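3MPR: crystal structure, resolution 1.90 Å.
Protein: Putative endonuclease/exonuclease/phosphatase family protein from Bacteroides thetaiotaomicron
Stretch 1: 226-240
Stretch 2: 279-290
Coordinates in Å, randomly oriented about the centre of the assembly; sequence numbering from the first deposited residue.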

# COMPACT_ATOMS: atom_id res chain seq x y z
N ARG A 226 -18.88 -1.05 4.99
CA ARG A 226 -17.71 -0.67 5.77
C ARG A 226 -18.12 -0.75 7.24
O ARG A 226 -19.09 -0.10 7.66
CB ARG A 226 -17.26 0.75 5.40
CG ARG A 226 -17.15 0.99 3.87
CD ARG A 226 -16.58 2.37 3.54
NE ARG A 226 -17.29 3.46 4.20
CZ ARG A 226 -18.43 4.00 3.77
NH1 ARG A 226 -19.01 3.56 2.66
NH2 ARG A 226 -18.99 4.99 4.45
N ILE A 227 -17.43 -1.58 8.02
CA ILE A 227 -17.74 -1.66 9.44
C ILE A 227 -16.57 -1.17 10.30
O ILE A 227 -16.71 -0.97 11.52
CB ILE A 227 -18.20 -3.08 9.85
CG1 ILE A 227 -17.07 -4.10 9.72
CG2 ILE A 227 -19.43 -3.49 9.03
CD1 ILE A 227 -17.45 -5.49 10.24
N ASP A 228 -15.43 -0.96 9.66
CA ASP A 228 -14.28 -0.37 10.32
C ASP A 228 -14.16 1.03 9.75
O ASP A 228 -14.08 1.20 8.54
CB ASP A 228 -13.02 -1.18 10.00
CG ASP A 228 -13.18 -2.64 10.39
OD1 ASP A 228 -13.49 -3.48 9.52
OD2 ASP A 228 -13.02 -2.92 11.60
N HIS A 229 -14.14 2.04 10.63
CA HIS A 229 -14.15 3.42 10.18
C HIS A 229 -13.04 4.20 10.85
O HIS A 229 -12.56 3.82 11.93
CB HIS A 229 -15.47 4.12 10.55
CG HIS A 229 -16.70 3.44 10.05
ND1 HIS A 229 -17.00 3.35 8.71
CD2 HIS A 229 -17.71 2.82 10.71
CE1 HIS A 229 -18.15 2.70 8.57
NE2 HIS A 229 -18.60 2.38 9.77
N ILE A 230 -12.66 5.30 10.22
CA ILE A 230 -11.87 6.32 10.88
C ILE A 230 -12.64 7.63 10.78
O ILE A 230 -12.82 8.16 9.69
CB ILE A 230 -10.47 6.45 10.26
CG1 ILE A 230 -9.72 5.10 10.39
CG2 ILE A 230 -9.68 7.57 10.92
CD1 ILE A 230 -8.27 5.13 9.88
N PHE A 231 -13.14 8.11 11.91
CA PHE A 231 -13.88 9.37 11.97
C PHE A 231 -12.94 10.43 12.50
O PHE A 231 -12.11 10.14 13.38
CB PHE A 231 -15.06 9.24 12.94
CG PHE A 231 -16.12 8.25 12.51
CD1 PHE A 231 -16.99 8.56 11.47
CD2 PHE A 231 -16.27 7.04 13.17
CE1 PHE A 231 -17.98 7.66 11.09
CE2 PHE A 231 -17.26 6.15 12.79
CZ PHE A 231 -18.12 6.46 11.75
N VAL A 232 -13.04 11.65 11.98
CA VAL A 232 -12.15 12.72 12.43
C VAL A 232 -12.91 14.02 12.62
O VAL A 232 -13.94 14.25 12.00
CB VAL A 232 -10.99 12.97 11.43
CG1 VAL A 232 -10.14 11.72 11.26
CG2 VAL A 232 -11.52 13.44 10.08
N SER A 233 -12.38 14.89 13.47
CA SER A 233 -12.97 16.22 13.59
C SER A 233 -12.89 16.93 12.23
O SER A 233 -11.97 16.70 11.46
CB SER A 233 -12.22 17.04 14.66
OG SER A 233 -12.25 16.40 15.93
N PRO A 234 -13.87 17.79 11.93
CA PRO A 234 -13.86 18.44 10.61
C PRO A 234 -12.67 19.37 10.43
O PRO A 234 -12.39 19.79 9.31
CB PRO A 234 -15.17 19.25 10.59
CG PRO A 234 -15.98 18.75 11.76
CD PRO A 234 -15.02 18.19 12.76
N SER A 235 -11.96 19.68 11.52
CA SER A 235 -10.77 20.53 11.43
C SER A 235 -9.59 19.83 10.74
O SER A 235 -8.67 20.49 10.25
CB SER A 235 -10.37 21.04 12.82
OG SER A 235 -10.20 19.96 13.72
N PHE A 236 -9.62 18.50 10.70
CA PHE A 236 -8.63 17.77 9.91
C PHE A 236 -8.96 17.84 8.43
O PHE A 236 -10.12 17.76 8.04
CB PHE A 236 -8.57 16.28 10.27
CG PHE A 236 -7.86 15.99 11.55
CD1 PHE A 236 -6.47 15.99 11.60
CD2 PHE A 236 -8.58 15.69 12.69
CE1 PHE A 236 -5.81 15.70 12.78
CE2 PHE A 236 -7.92 15.40 13.88
CZ PHE A 236 -6.54 15.40 13.92
N HIS A 237 -7.94 17.95 7.60
CA HIS A 237 -8.15 17.74 6.17
C HIS A 237 -7.80 16.29 5.84
O HIS A 237 -6.71 15.82 6.15
CB HIS A 237 -7.28 18.67 5.34
CG HIS A 237 -7.55 18.54 3.87
ND1 HIS A 237 -8.73 18.96 3.29
CD2 HIS A 237 -6.81 18.00 2.87
CE1 HIS A 237 -8.70 18.70 2.00
NE2 HIS A 237 -7.54 18.12 1.72
N VAL A 238 -8.74 15.58 5.23
CA VAL A 238 -8.53 14.16 4.94
C VAL A 238 -7.99 14.06 3.51
O VAL A 238 -8.71 14.31 2.55
CB VAL A 238 -9.82 13.33 5.09
CG1 VAL A 238 -9.54 11.86 4.79
CG2 VAL A 238 -10.40 13.48 6.51
N LYS A 239 -6.71 13.73 3.39
CA LYS A 239 -6.04 13.67 2.09
C LYS A 239 -6.40 12.39 1.34
O LYS A 239 -6.72 12.42 0.15
CB LYS A 239 -4.53 13.76 2.26
CG LYS A 239 -4.05 15.01 3.01
CD LYS A 239 -3.97 16.22 2.09
CE LYS A 239 -2.86 16.05 1.05
NZ LYS A 239 -2.74 17.25 0.18
N ARG A 240 -6.35 11.26 2.03
CA ARG A 240 -6.45 9.99 1.30
C ARG A 240 -6.95 8.87 2.19
O ARG A 240 -6.63 8.82 3.38
CB ARG A 240 -5.09 9.64 0.67
CG ARG A 240 -5.11 8.44 -0.29
CD ARG A 240 -3.93 8.52 -1.29
NE ARG A 240 -2.63 8.44 -0.62
CZ ARG A 240 -1.45 8.46 -1.24
NH1 ARG A 240 -1.39 8.55 -2.57
NH2 ARG A 240 -0.33 8.38 -0.52
N ASP A 279 -9.02 -11.05 9.45
CA ASP A 279 -10.33 -11.19 8.82
C ASP A 279 -11.00 -9.84 8.53
O ASP A 279 -12.12 -9.78 8.03
CB ASP A 279 -11.25 -12.18 9.55
CG ASP A 279 -11.69 -11.68 10.91
OD1 ASP A 279 -11.04 -10.77 11.47
OD2 ASP A 279 -12.70 -12.22 11.42
N HIS A 280 -10.28 -8.76 8.83
CA HIS A 280 -10.63 -7.45 8.25
C HIS A 280 -9.46 -6.98 7.39
O HIS A 280 -8.33 -7.48 7.51
CB HIS A 280 -10.86 -6.40 9.34
CG HIS A 280 -12.04 -6.68 10.22
ND1 HIS A 280 -12.15 -7.80 11.02
CD2 HIS A 280 -13.15 -5.94 10.46
CE1 HIS A 280 -13.28 -7.75 11.70
NE2 HIS A 280 -13.91 -6.63 11.38
N PHE A 281 -9.72 -5.99 6.54
CA PHE A 281 -8.63 -5.25 5.90
C PHE A 281 -8.34 -4.01 6.74
O PHE A 281 -9.27 -3.41 7.27
CB PHE A 281 -9.03 -4.81 4.50
CG PHE A 281 -9.27 -5.96 3.56
CD1 PHE A 281 -8.29 -6.90 3.34
CD2 PHE A 281 -10.47 -6.08 2.89
CE1 PHE A 281 -8.50 -7.96 2.48
CE2 PHE A 281 -10.69 -7.15 2.02
CZ PHE A 281 -9.70 -8.08 1.83
N PRO A 282 -7.06 -3.60 6.82
CA PRO A 282 -6.78 -2.32 7.49
C PRO A 282 -7.33 -1.15 6.70
O PRO A 282 -7.35 -1.17 5.47
CB PRO A 282 -5.25 -2.26 7.50
CG PRO A 282 -4.80 -3.17 6.43
CD PRO A 282 -5.85 -4.25 6.30
N VAL A 283 -7.78 -0.12 7.41
CA VAL A 283 -8.16 1.12 6.78
C VAL A 283 -7.05 2.12 7.08
O VAL A 283 -6.71 2.34 8.23
CB VAL A 283 -9.48 1.66 7.35
CG1 VAL A 283 -9.75 3.08 6.84
CG2 VAL A 283 -10.66 0.73 7.01
N LYS A 284 -6.47 2.71 6.03
CA LYS A 284 -5.36 3.64 6.22
C LYS A 284 -5.78 5.02 5.74
O LYS A 284 -6.25 5.18 4.61
CB LYS A 284 -4.11 3.16 5.45
CG LYS A 284 -3.02 4.20 5.37
CD LYS A 284 -1.84 3.74 4.53
CE LYS A 284 -0.98 4.93 4.09
NZ LYS A 284 0.35 4.50 3.51
N VAL A 285 -5.60 6.03 6.59
CA VAL A 285 -6.00 7.39 6.25
C VAL A 285 -4.85 8.38 6.49
O VAL A 285 -4.16 8.32 7.50
CB VAL A 285 -7.24 7.83 7.07
CG1 VAL A 285 -7.50 9.35 6.91
CG2 VAL A 285 -8.47 7.00 6.64
N GLU A 286 -4.64 9.27 5.52
CA GLU A 286 -3.58 10.26 5.61
C GLU A 286 -4.24 11.60 5.87
O GLU A 286 -5.14 12.01 5.14
CB GLU A 286 -2.73 10.27 4.34
CG GLU A 286 -1.88 9.00 4.20
CD GLU A 286 -1.62 8.59 2.75
OE1 GLU A 286 -0.56 8.96 2.21
OE2 GLU A 286 -2.48 7.91 2.16
N LEU A 287 -3.82 12.26 6.94
CA LEU A 287 -4.45 13.48 7.39
C LEU A 287 -3.47 14.63 7.38
O LEU A 287 -2.26 14.42 7.49
CB LEU A 287 -4.95 13.31 8.84
CG LEU A 287 -5.97 12.21 9.08
CD1 LEU A 287 -6.19 12.04 10.58
CD2 LEU A 287 -7.28 12.52 8.36
N VAL A 288 -3.98 15.85 7.27
CA VAL A 288 -3.17 17.03 7.51
C VAL A 288 -3.92 17.97 8.43
O VAL A 288 -5.15 18.12 8.32
CB VAL A 288 -2.83 17.80 6.21
CG1 VAL A 288 -2.03 19.06 6.55
CG2 VAL A 288 -2.04 16.93 5.26
N PHE A 289 -3.19 18.59 9.35
CA PHE A 289 -3.78 19.59 10.23
C PHE A 289 -3.00 20.90 10.15
O PHE A 289 -1.79 20.93 10.40
CB PHE A 289 -3.82 19.08 11.68
CG PHE A 289 -4.66 19.95 12.59
CD1 PHE A 289 -4.10 21.05 13.23
CD2 PHE A 289 -6.00 19.66 12.80
CE1 PHE A 289 -4.87 21.84 14.07
CE2 PHE A 289 -6.77 20.44 13.64
CZ PHE A 289 -6.20 21.54 14.27
N ASP A 290 -3.69 21.97 9.80
CA ASP A 290 -3.11 23.31 9.70
C ASP A 290 -3.38 24.03 11.03
O ASP A 290 -4.51 24.39 11.31
CB ASP A 290 -3.80 24.03 8.54
CG ASP A 290 -3.24 25.42 8.26
OD1 ASP A 290 -2.69 26.07 9.15
OD2 ASP A 290 -3.38 25.87 7.11

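The second stretch is dominated by one strand, 283-289, and the first meets it in two different ways. Strand 237-240 lies beside it as an antiparallel neighbour in the same sheet, while strand 228-232 runs nearly along it, at 19° with axes 7.8 Å apart, too far for backbone pairing, so that side chains must fill the space between. A type I turn from Ser233 to Phe236, closed by Phe236 N to Ser233 O at 3.1 Å, reverses the chain between these two roles.

The antiparallel pair is stitched by backbone hydrogen bonds. His237 N reaches Val288 O at 2.9 Å, and Val288 N returns to His237 O at 3.0 Å. Farther along, a beta bulge shifts the register by one: Glu286 O accepts from Lys239 N at 2.9 Å and, weakly, from Arg240 N at 3.4 Å. Glu286 N then donates to Arg240 O at 3.0 Å, restoring the pairing after the extra residue.

On the face bearing Val238 and Leu287 the surface is apolar and closely fitted. Beta-branched valine suits a strand, holding short methyls near the backbone: Val238 sets CG1 3.9 Å from Val285 CG1 and CG2 3.8 Å from Leu287 CD2. The longer Leu287 is the bump that spans the layers. Its CD1 lies 4.0 Å from Val232 CG1 and also covers one face of the Phe236 ring, 4.1 Å from Phe236 CD1. Phe289 covers the opposite face, edge first, with ring centroids 5.4 Å apart and planes at 68°; the flat Phe236 ring thus fills the slot between a branched tip and an aromatic edge. Ser235, small enough to sit beside that second ring, brings OG to 3.5 Å from Phe289 CE2.

Nearer the start of the strands, Ile230 extends its slender CD1 end into the hollow between two valines, 4.0 Å from Val283 CG1 and 3.7 Å from Val285 CG2. Val283 also packs its CG2 against Asp228 O at 3.8 Å, and Ile227 CD1 approaches His280 NE2 at 3.9 Å.

The other face of the sheet, with His237, Val288, Arg240 and Glu286, is more open and admits charge. Arg240 and Glu286 form a two-pronged salt bridge, NE to OE2 and NH2 to OE1, both 2.8 Å; the carboxylate meets the guanidinium edge near its plane, where the N-H groups point. Lys239, at the bulge, rests its aliphatic CG 3.6 Å from Val288 CG2 while its end leads away from the strand.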